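Local coordinates for protein cyclohexadienyl dehydratase (Synthetic construct, PDB 5JOS) that probably catalyses the decarboxylating dehydration of prephenate and arogenate to phenylpyruvate and phenylalanine, on the scaffold of a periplasmic solute-binding protein, at residues 111-116 / 198-203; 133-138 / 174-179. All coordinates share one frame; numbering follows the deposited sequence.

Contact 1: 111-116 / 198-203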
ATOM      1  N   LYS A 111       7.717  -4.416  -7.113  1.00 32.54           N
ATOM      2  CA  LYS A 111       8.112  -5.791  -7.109  1.00 31.49           C
ATOM      3  C   LYS A 111       8.542  -6.204  -5.713  1.00 32.48           C
ATOM      4  O   LYS A 111       9.159  -5.435  -5.020  1.00 30.75           O
ATOM      5  CB  LYS A 111       9.281  -5.983  -8.059  1.00 33.69           C
ATOM      6  CG  LYS A 111       9.045  -5.528  -9.512  1.00 33.97           C
ATOM      7  CD  LYS A 111       7.873  -6.210 -10.158  1.00 33.67           C
ATOM      8  CE  LYS A 111       7.679  -5.863 -11.637  1.00 35.48           C
ATOM      9  NZ  LYS A 111       6.339  -6.511 -12.016  1.00 39.68           N
ATOM     10  N   THR A 112       8.241  -7.454  -5.373  1.00 30.79           N
ATOM     11  CA  THR A 112       8.538  -8.000  -4.069  1.00 31.26           C
ATOM     12  C   THR A 112       9.035  -9.459  -4.331  1.00 29.51           C
ATOM     13  O   THR A 112       8.368 -10.247  -5.039  1.00 31.62           O
ATOM     14  CB  THR A 112       7.271  -8.042  -3.186  1.00 31.48           C
ATOM     15  OG1 THR A 112       6.847  -6.701  -2.891  1.00 33.67           O
ATOM     16  CG2 THR A 112       7.517  -8.683  -1.819  1.00 32.96           C
ATOM     17  N   PRO A 113      10.216  -9.798  -3.826  1.00 30.34           N
ATOM     18  CA  PRO A 113      10.549 -11.227  -3.866  1.00 30.90           C
ATOM     19  C   PRO A 113       9.670 -12.107  -2.984  1.00 31.07           C
ATOM     20  O   PRO A 113       9.336 -11.815  -1.794  1.00 31.33           O
ATOM     21  CB  PRO A 113      11.959 -11.271  -3.330  1.00 31.26           C
ATOM     22  CG  PRO A 113      12.045 -10.108  -2.396  1.00 34.39           C
ATOM     23  CD  PRO A 113      11.073  -9.073  -2.863  1.00 31.15           C
ATOM     24  N   LEU A 114       9.413 -13.247  -3.525  1.00 31.02           N
ATOM     25  CA  LEU A 114       8.741 -14.298  -2.779  1.00 31.60           C
ATOM     26  C   LEU A 114       9.648 -15.493  -2.643  1.00 32.45           C
ATOM     27  O   LEU A 114      10.201 -15.976  -3.643  1.00 35.07           O
ATOM     28  CB  LEU A 114       7.555 -14.670  -3.611  1.00 31.81           C
ATOM     29  CG  LEU A 114       6.696 -15.853  -3.150  1.00 34.36           C
ATOM     30  CD1 LEU A 114       5.874 -15.380  -2.011  1.00 32.55           C
ATOM     31  CD2 LEU A 114       5.810 -16.299  -4.322  1.00 39.84           C
ATOM     32  N   VAL A 115       9.838 -15.959  -1.420  1.00 31.20           N
ATOM     33  CA  VAL A 115      10.917 -16.905  -1.116  1.00 33.83           C
ATOM     34  C   VAL A 115      10.374 -17.952  -0.176  1.00 35.43           C
ATOM     35  O   VAL A 115       9.241 -17.809   0.327  1.00 34.60           O
ATOM     36  CB  VAL A 115      12.084 -16.212  -0.481  1.00 36.28           C
ATOM     37  CG1 VAL A 115      12.619 -15.117  -1.421  1.00 37.87           C
ATOM     38  CG2 VAL A 115      11.734 -15.646   0.915  1.00 37.77           C
ATOM     39  N   ARG A 116      11.100 -19.026   0.059  1.00 33.67           N
ATOM     40  CA  ARG A 116      10.654 -19.937   1.098  1.00 37.53           C
ATOM     41  C   ARG A 116      10.719 -19.292   2.453  1.00 40.58           C
ATOM     42  O   ARG A 116      11.570 -18.426   2.726  1.00 39.32           O
ATOM     43  CB  ARG A 116      11.498 -21.233   1.140  1.00 38.71           C
ATOM     44  CG  ARG A 116      11.245 -22.089  -0.073  1.00 38.56           C
ATOM     45  CD  ARG A 116      12.057 -23.371  -0.076  1.00 41.47           C
ATOM     46  NE  ARG A 116      13.454 -23.070  -0.302  1.00 42.98           N
ATOM     47  CZ  ARG A 116      14.011 -22.774  -1.481  1.00 42.74           C
ATOM     48  NH1 ARG A 116      13.317 -22.731  -2.599  1.00 40.56           N
ATOM     49  NH2 ARG A 116      15.298 -22.551  -1.538  1.00 43.44           N
ATOM     50  N   VAL A 198       9.134 -10.866   1.069  1.00 39.87           N
ATOM     51  CA  VAL A 198      10.041  -9.952   1.793  1.00 41.74           C
ATOM     52  C   VAL A 198       9.979  -8.551   1.195  1.00 38.70           C
ATOM     53  O   VAL A 198      10.278  -8.398   0.046  1.00 37.55           O
ATOM     54  CB  VAL A 198      11.484 -10.471   1.701  1.00 50.19           C
ATOM     55  CG1 VAL A 198      12.395  -9.624   2.582  1.00 52.89           C
ATOM     56  CG2 VAL A 198      11.535 -11.921   2.152  1.00 55.07           C
ATOM     57  N   LEU A 199       9.545  -7.529   1.925  1.00 42.97           N
ATOM     58  CA  LEU A 199       9.436  -6.177   1.335  1.00 43.74           C
ATOM     59  C   LEU A 199      10.857  -5.571   1.303  1.00 44.57           C
ATOM     60  O   LEU A 199      11.567  -5.656   2.244  1.00 45.61           O
ATOM     61  CB  LEU A 199       8.479  -5.226   2.039  1.00 49.27           C
ATOM     62  CG  LEU A 199       6.964  -5.523   2.116  1.00 47.80           C
ATOM     63  CD1 LEU A 199       6.336  -4.370   2.906  1.00 54.22           C
ATOM     64  CD2 LEU A 199       6.377  -5.720   0.692  1.00 48.51           C
ATOM     65  N   VAL A 200      11.258  -5.115   0.145  1.00 46.26           N
ATOM     66  CA  VAL A 200      12.566  -4.552  -0.068  1.00 50.96           C
ATOM     67  C   VAL A 200      12.280  -3.168  -0.674  1.00 50.52           C
ATOM     68  O   VAL A 200      11.296  -3.017  -1.424  1.00 54.16           O
ATOM     69  CB  VAL A 200      13.313  -5.402  -1.122  1.00 51.96           C
ATOM     70  CG1 VAL A 200      14.733  -4.873  -1.314  1.00 63.98           C
ATOM     71  CG2 VAL A 200      13.360  -6.865  -0.726  1.00 53.01           C
ATOM     72  N   ASP A 201      13.148  -2.204  -0.445  1.00 48.37           N
ATOM     73  CA  ASP A 201      13.007  -0.827  -0.993  1.00 53.67           C
ATOM     74  C   ASP A 201      13.560  -0.740  -2.416  1.00 48.10           C
ATOM     75  O   ASP A 201      13.539  -1.717  -3.133  1.00 51.79           O
ATOM     76  CB  ASP A 201      13.643   0.152  -0.019  1.00 60.47           C
ATOM     77  CG  ASP A 201      13.054   0.012   1.355  1.00 69.24           C
ATOM     78  OD1 ASP A 201      11.841  -0.228   1.408  1.00 74.32           O
ATOM     79  OD2 ASP A 201      13.761   0.102   2.376  1.00 77.81           O
ATOM     80  N   LYS A 202      14.056   0.384  -2.848  1.00 53.31           N
ATOM     81  CA  LYS A 202      14.484   0.520  -4.240  1.00 58.19           C
ATOM     82  C   LYS A 202      15.575  -0.511  -4.450  1.00 56.46           C
ATOM     83  O   LYS A 202      16.271  -0.857  -3.541  1.00 55.55           O
ATOM     84  CB  LYS A 202      15.107   1.881  -4.482  1.00 65.78           C
ATOM     85  CG  LYS A 202      14.251   3.072  -4.050  1.00 75.23           C
ATOM     86  CD  LYS A 202      12.972   3.163  -4.884  1.00 85.23           C
ATOM     87  CE  LYS A 202      12.475   4.604  -5.034  1.00 90.09           C
ATOM     88  NZ  LYS A 202      11.667   4.714  -6.287  1.00 93.71           N
ATOM     89  N   PRO A 203      15.736  -1.009  -5.650  1.00 52.85           N
ATOM     90  CA  PRO A 203      14.983  -0.675  -6.827  1.00 48.27           C
ATOM     91  C   PRO A 203      13.673  -1.462  -6.910  1.00 44.75           C
ATOM     92  O   PRO A 203      12.972  -1.394  -7.903  1.00 45.50           O
ATOM     93  CB  PRO A 203      15.970  -1.075  -7.950  1.00 54.56           C
ATOM     94  CG  PRO A 203      16.702  -2.280  -7.390  1.00 51.30           C
ATOM     95  CD  PRO A 203      16.901  -1.890  -5.935  1.00 53.61           C
TER
HETATM   96  O   HOH W   1       8.962  -5.205  -1.969  1.00 44.29           O
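A single direct hydrogen bond ties strand 111-116 to the segment 198-203: Val-198 N donates to Pro-113 O over 3.0 Å, almost straight (168° at the hydrogen) and nearly along the C=O axis. Next to it Pro-113, which lacks an N-H, places its ring CD 3.1 Å from Val-198 O, so direct backbone pairing is not carried on here.

On the Lys-111 side of the proline a water takes over. It donates to Lys-111 O and accepts both from Thr-112 OG1, at 2.7 Å, and from Val-200 N, at 3.1 Å, bridging the two backbones. A threonine suits this place because its two branches divide the work: OG1, beside the backbone N (chi1 -67°), reaches the water and also Thr-182, while CG2, anti to that N, lies 3.3 Å from Val-198 O.

Strand 111-116 belongs to the mixed five-stranded sheet of one lobe of the solute-binding-protein fold, where it runs antiparallel to the outermost strand 195-197; the segment 198-203 prolongs that edge as a loop before strand 205-213.

Apolar contacts line the same seam. Val-200 has CG1 anti to its backbone N (chi1 -177°), which leaves CG2 to cross the Pro-113 ring obliquely, 3.8 Å from CD. Farther along, Val-115 CG2, held in the crowded position between N and carbonyl carbon, meets Val-198 CG2 at 3.9 Å; beta-branched valines suit extended backbone and present short, rigid surfaces. The CD2 methyl of Leu-199 crosses Thr-112 obliquely, 3.7 Å from its OG1.

Contact 2: 133-138 / 174-179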
ATOM      1  N   ASP A 133      24.469 -18.317  -7.112  1.00 59.27           N
ATOM      2  CA  ASP A 133      23.810 -19.553  -6.668  1.00 63.10           C
ATOM      3  C   ASP A 133      22.258 -19.353  -6.522  1.00 56.89           C
ATOM      4  O   ASP A 133      21.505 -20.286  -6.182  1.00 60.74           O
ATOM      5  CB  ASP A 133      24.459 -19.929  -5.353  1.00 71.43           C
ATOM      6  CG  ASP A 133      24.961 -18.694  -4.638  1.00 77.25           C
ATOM      7  OD1 ASP A 133      26.146 -18.315  -4.785  1.00 84.97           O
ATOM      8  OD2 ASP A 133      24.117 -18.026  -4.042  1.00 76.91           O
ATOM      9  N   VAL A 134      21.744 -18.164  -6.796  1.00 51.28           N
ATOM     10  CA  VAL A 134      20.314 -17.902  -6.471  1.00 47.72           C
ATOM     11  C   VAL A 134      19.500 -18.190  -7.724  1.00 46.31           C
ATOM     12  O   VAL A 134      19.801 -17.633  -8.773  1.00 47.14           O
ATOM     13  CB  VAL A 134      20.100 -16.460  -5.962  1.00 47.79           C
ATOM     14  CG1 VAL A 134      18.604 -16.225  -5.685  1.00 46.18           C
ATOM     15  CG2 VAL A 134      20.955 -16.215  -4.705  1.00 50.14           C
ATOM     16  N   ARG A 135      18.506 -19.089  -7.623  1.00 43.87           N
ATOM     17  CA  ARG A 135      17.650 -19.402  -8.749  1.00 41.96           C
ATOM     18  C   ARG A 135      16.404 -18.510  -8.752  1.00 40.38           C
ATOM     19  O   ARG A 135      15.503 -18.624  -7.882  1.00 38.47           O
ATOM     20  CB  ARG A 135      17.282 -20.900  -8.782  1.00 44.93           C
ATOM     21  CG  ARG A 135      18.484 -21.803  -9.086  1.00 49.04           C
ATOM     22  CD  ARG A 135      18.205 -23.255  -8.698  1.00 53.00           C
ATOM     23  NE  ARG A 135      17.694 -23.250  -7.313  1.00 60.01           N
ATOM     24  CZ  ARG A 135      17.082 -24.265  -6.690  1.00 62.35           C
ATOM     25  NH1 ARG A 135      16.902 -25.414  -7.299  1.00 66.49           N
ATOM     26  NH2 ARG A 135      16.642 -24.132  -5.444  1.00 57.43           N
ATOM     27  N   VAL A 136      16.377 -17.617  -9.733  1.00 37.16           N
ATOM     28  CA  VAL A 136      15.350 -16.644  -9.893  1.00 36.72           C
ATOM     29  C   VAL A 136      14.377 -17.043 -10.935  1.00 38.47           C
ATOM     30  O   VAL A 136      14.764 -17.482 -12.004  1.00 37.63           O
ATOM     31  CB  VAL A 136      15.946 -15.296 -10.309  1.00 37.20           C
ATOM     32  CG1 VAL A 136      14.871 -14.279 -10.649  1.00 37.13           C
ATOM     33  CG2 VAL A 136      16.757 -14.739  -9.158  1.00 36.02           C
ATOM     34  N   ALA A 137      13.111 -16.924 -10.570  1.00 35.17           N
ATOM     35  CA  ALA A 137      12.015 -17.379 -11.426  1.00 36.08           C
ATOM     36  C   ALA A 137      11.172 -16.248 -11.868  1.00 34.46           C
ATOM     37  O   ALA A 137      10.768 -15.448 -11.044  1.00 31.29           O
ATOM     38  CB  ALA A 137      11.146 -18.385 -10.713  1.00 33.98           C
ATOM     39  N   VAL A 138      10.916 -16.156 -13.183  1.00 31.63           N
ATOM     40  CA  VAL A 138      10.015 -15.140 -13.652  1.00 30.25           C
ATOM     41  C   VAL A 138       9.185 -15.672 -14.806  1.00 30.61           C
ATOM     42  O   VAL A 138       9.588 -16.639 -15.494  1.00 28.77           O
ATOM     43  CB  VAL A 138      10.751 -13.907 -14.160  1.00 34.89           C
ATOM     44  CG1 VAL A 138      11.596 -13.279 -13.076  1.00 39.80           C
ATOM     45  CG2 VAL A 138      11.615 -14.285 -15.341  1.00 35.02           C
ATOM     46  N   ARG A 174      12.535 -25.870  -6.188  1.00 45.37           N
ATOM     47  CA  ARG A 174      13.053 -25.909  -7.537  1.00 43.07           C
ATOM     48  C   ARG A 174      13.499 -24.544  -8.016  1.00 45.68           C
ATOM     49  O   ARG A 174      14.010 -24.440  -9.090  1.00 46.71           O
ATOM     50  CB  ARG A 174      12.055 -26.599  -8.514  1.00 46.29           C
ATOM     51  CG  ARG A 174      11.818 -28.114  -8.216  1.00 51.31           C
ATOM     52  CD  ARG A 174      10.859 -28.789  -9.232  1.00 54.31           C
ATOM     53  NE  ARG A 174       9.513 -28.185  -9.202  1.00 51.91           N
ATOM     54  CZ  ARG A 174       8.492 -28.624  -8.467  1.00 52.32           C
ATOM     55  NH1 ARG A 174       8.612 -29.682  -7.696  1.00 54.31           N
ATOM     56  NH2 ARG A 174       7.330 -27.995  -8.491  1.00 53.43           N
ATOM     57  N   ALA A 175      13.188 -23.464  -7.281  1.00 44.81           N
ATOM     58  CA  ALA A 175      13.724 -22.130  -7.535  1.00 42.54           C
ATOM     59  C   ALA A 175      13.820 -21.526  -6.168  1.00 39.85           C
ATOM     60  O   ALA A 175      13.219 -22.037  -5.200  1.00 39.01           O
ATOM     61  CB  ALA A 175      12.768 -21.324  -8.364  1.00 43.80           C
ATOM     62  N   ASP A 176      14.487 -20.416  -6.082  1.00 36.28           N
ATOM     63  CA  ASP A 176      14.739 -19.774  -4.776  1.00 36.57           C
ATOM     64  C   ASP A 176      14.000 -18.456  -4.527  1.00 36.07           C
ATOM     65  O   ASP A 176      13.700 -18.108  -3.369  1.00 39.01           O
ATOM     66  CB  ASP A 176      16.219 -19.406  -4.703  1.00 39.88           C
ATOM     67  CG  ASP A 176      17.114 -20.648  -4.686  1.00 44.64           C
ATOM     68  OD1 ASP A 176      16.732 -21.565  -3.960  1.00 43.95           O
ATOM     69  OD2 ASP A 176      18.083 -20.757  -5.441  1.00 42.97           O
ATOM     70  N   VAL A 177      13.797 -17.690  -5.595  1.00 36.26           N
ATOM     71  CA  VAL A 177      13.169 -16.359  -5.489  1.00 33.77           C
ATOM     72  C   VAL A 177      12.310 -16.108  -6.712  1.00 32.96           C
ATOM     73  O   VAL A 177      12.819 -16.131  -7.835  1.00 37.51           O
ATOM     74  CB  VAL A 177      14.232 -15.265  -5.503  1.00 35.63           C
ATOM     75  CG1 VAL A 177      13.566 -13.873  -5.449  1.00 35.86           C
ATOM     76  CG2 VAL A 177      15.280 -15.417  -4.372  1.00 37.32           C
ATOM     77  N   MET A 178      11.010 -15.828  -6.504  1.00 31.96           N
ATOM     78  CA  MET A 178      10.123 -15.439  -7.586  1.00 29.10           C
ATOM     79  C   MET A 178       9.974 -13.937  -7.512  1.00 31.60           C
ATOM     80  O   MET A 178       9.756 -13.430  -6.431  1.00 30.71           O
ATOM     81  CB  MET A 178       8.751 -16.119  -7.430  1.00 28.46           C
ATOM     82  CG  MET A 178       7.766 -15.619  -8.473  1.00 30.86           C
ATOM     83  SD  MET A 178       6.200 -16.404  -8.067  1.00 35.21           S
ATOM     84  CE  MET A 178       5.172 -15.575  -9.275  1.00 35.74           C
ATOM     85  N   ILE A 179      10.180 -13.237  -8.640  1.00 30.17           N
ATOM     86  CA  ILE A 179       9.934 -11.815  -8.755  1.00 31.24           C
ATOM     87  C   ILE A 179       8.581 -11.602  -9.303  1.00 32.13           C
ATOM     88  O   ILE A 179       8.278 -12.127 -10.368  1.00 29.37           O
ATOM     89  CB  ILE A 179      10.911 -11.098  -9.716  1.00 31.93           C
ATOM     90  CG1 ILE A 179      12.313 -11.356  -9.260  1.00 32.83           C
ATOM     91  CG2 ILE A 179      10.643  -9.630  -9.805  1.00 30.30           C
ATOM     92  CD1 ILE A 179      12.674 -10.827  -7.882  1.00 37.58           C
TER
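The carboxylate of Asp-176 is the polar centre where strands 135-138 and 177-179 come together. Its OD2 accepts twice from Arg-135: the backbone N at 2.8 Å, on the lone pair turned away from OD1, and the side-chain NE at 3.1 Å, from above the carboxylate plane. Arg-135 NH2 completes a side-on salt bridge to OD1 at 3.0 Å, likewise from above. Both oxygens lie close to the guanidinium plane, yet the two flat groups are turned 51° apart. A bend at chi3 (-50°) folds the arginine back to this grip, and the peptide between Arg-174 and Ala-175 lies over one guanidinium face, offset toward its rim. OD1 has a second cation in Arg-116, and NH2 also donates to Gly-173 O; so many donors would favour the ionised carboxylate although Asp-176 is buried.

Arg-135 O is doubly satisfied, by Asp-176 N at 2.7 Å and Val-177 N at 3.0 Å. The psi of Asp-176 (-33°) departs from the extended form, letting two successive N-H groups converge on one oxygen.

From there regular parallel pairing begins within the alpha/beta lobe of the solute-binding-protein fold, with strand 156-159 on the other flank of 135-138. Ala-137 N donates to Val-177 O at 2.9 Å, and Ile-179 N makes a weak hydrogen bond to Ala-137 O.

Val-136 and Val-177 lie on one face, Ala-137 and Met-178 on the other. Val-134 CG1 packs against Val-177 CG2, 3.7 Å away, and Val-136 CG1 meets Ile-179 CG1. Ala-137 is small enough to sit beneath helix 166-171, its CB 4.1 Å from that of Ala-175.

How the contacts relate
Contact 1 and contact 2, with centres about 12 Å apart, belong to one sheet, in which strands 111-116 and 177-181 are antiparallel neighbours. Leu-114 N is 2.9 Å from Met-178 O, a probable hydrogen bond across that junction, and Pro-113 CB packs 3.7 Å from Val-177 CG1. Arg-116 reaches over too: its NH1 makes a hydrogen bond of 2.7 Å to Ala-175 O. Along the chain, contact 2 is nested within the loop that contact 1 closes. Of the bound ligands, benzoic acid is about 12 Å from the Met-178 side chain, and the sodium ion about 9 Å from that of Val-115.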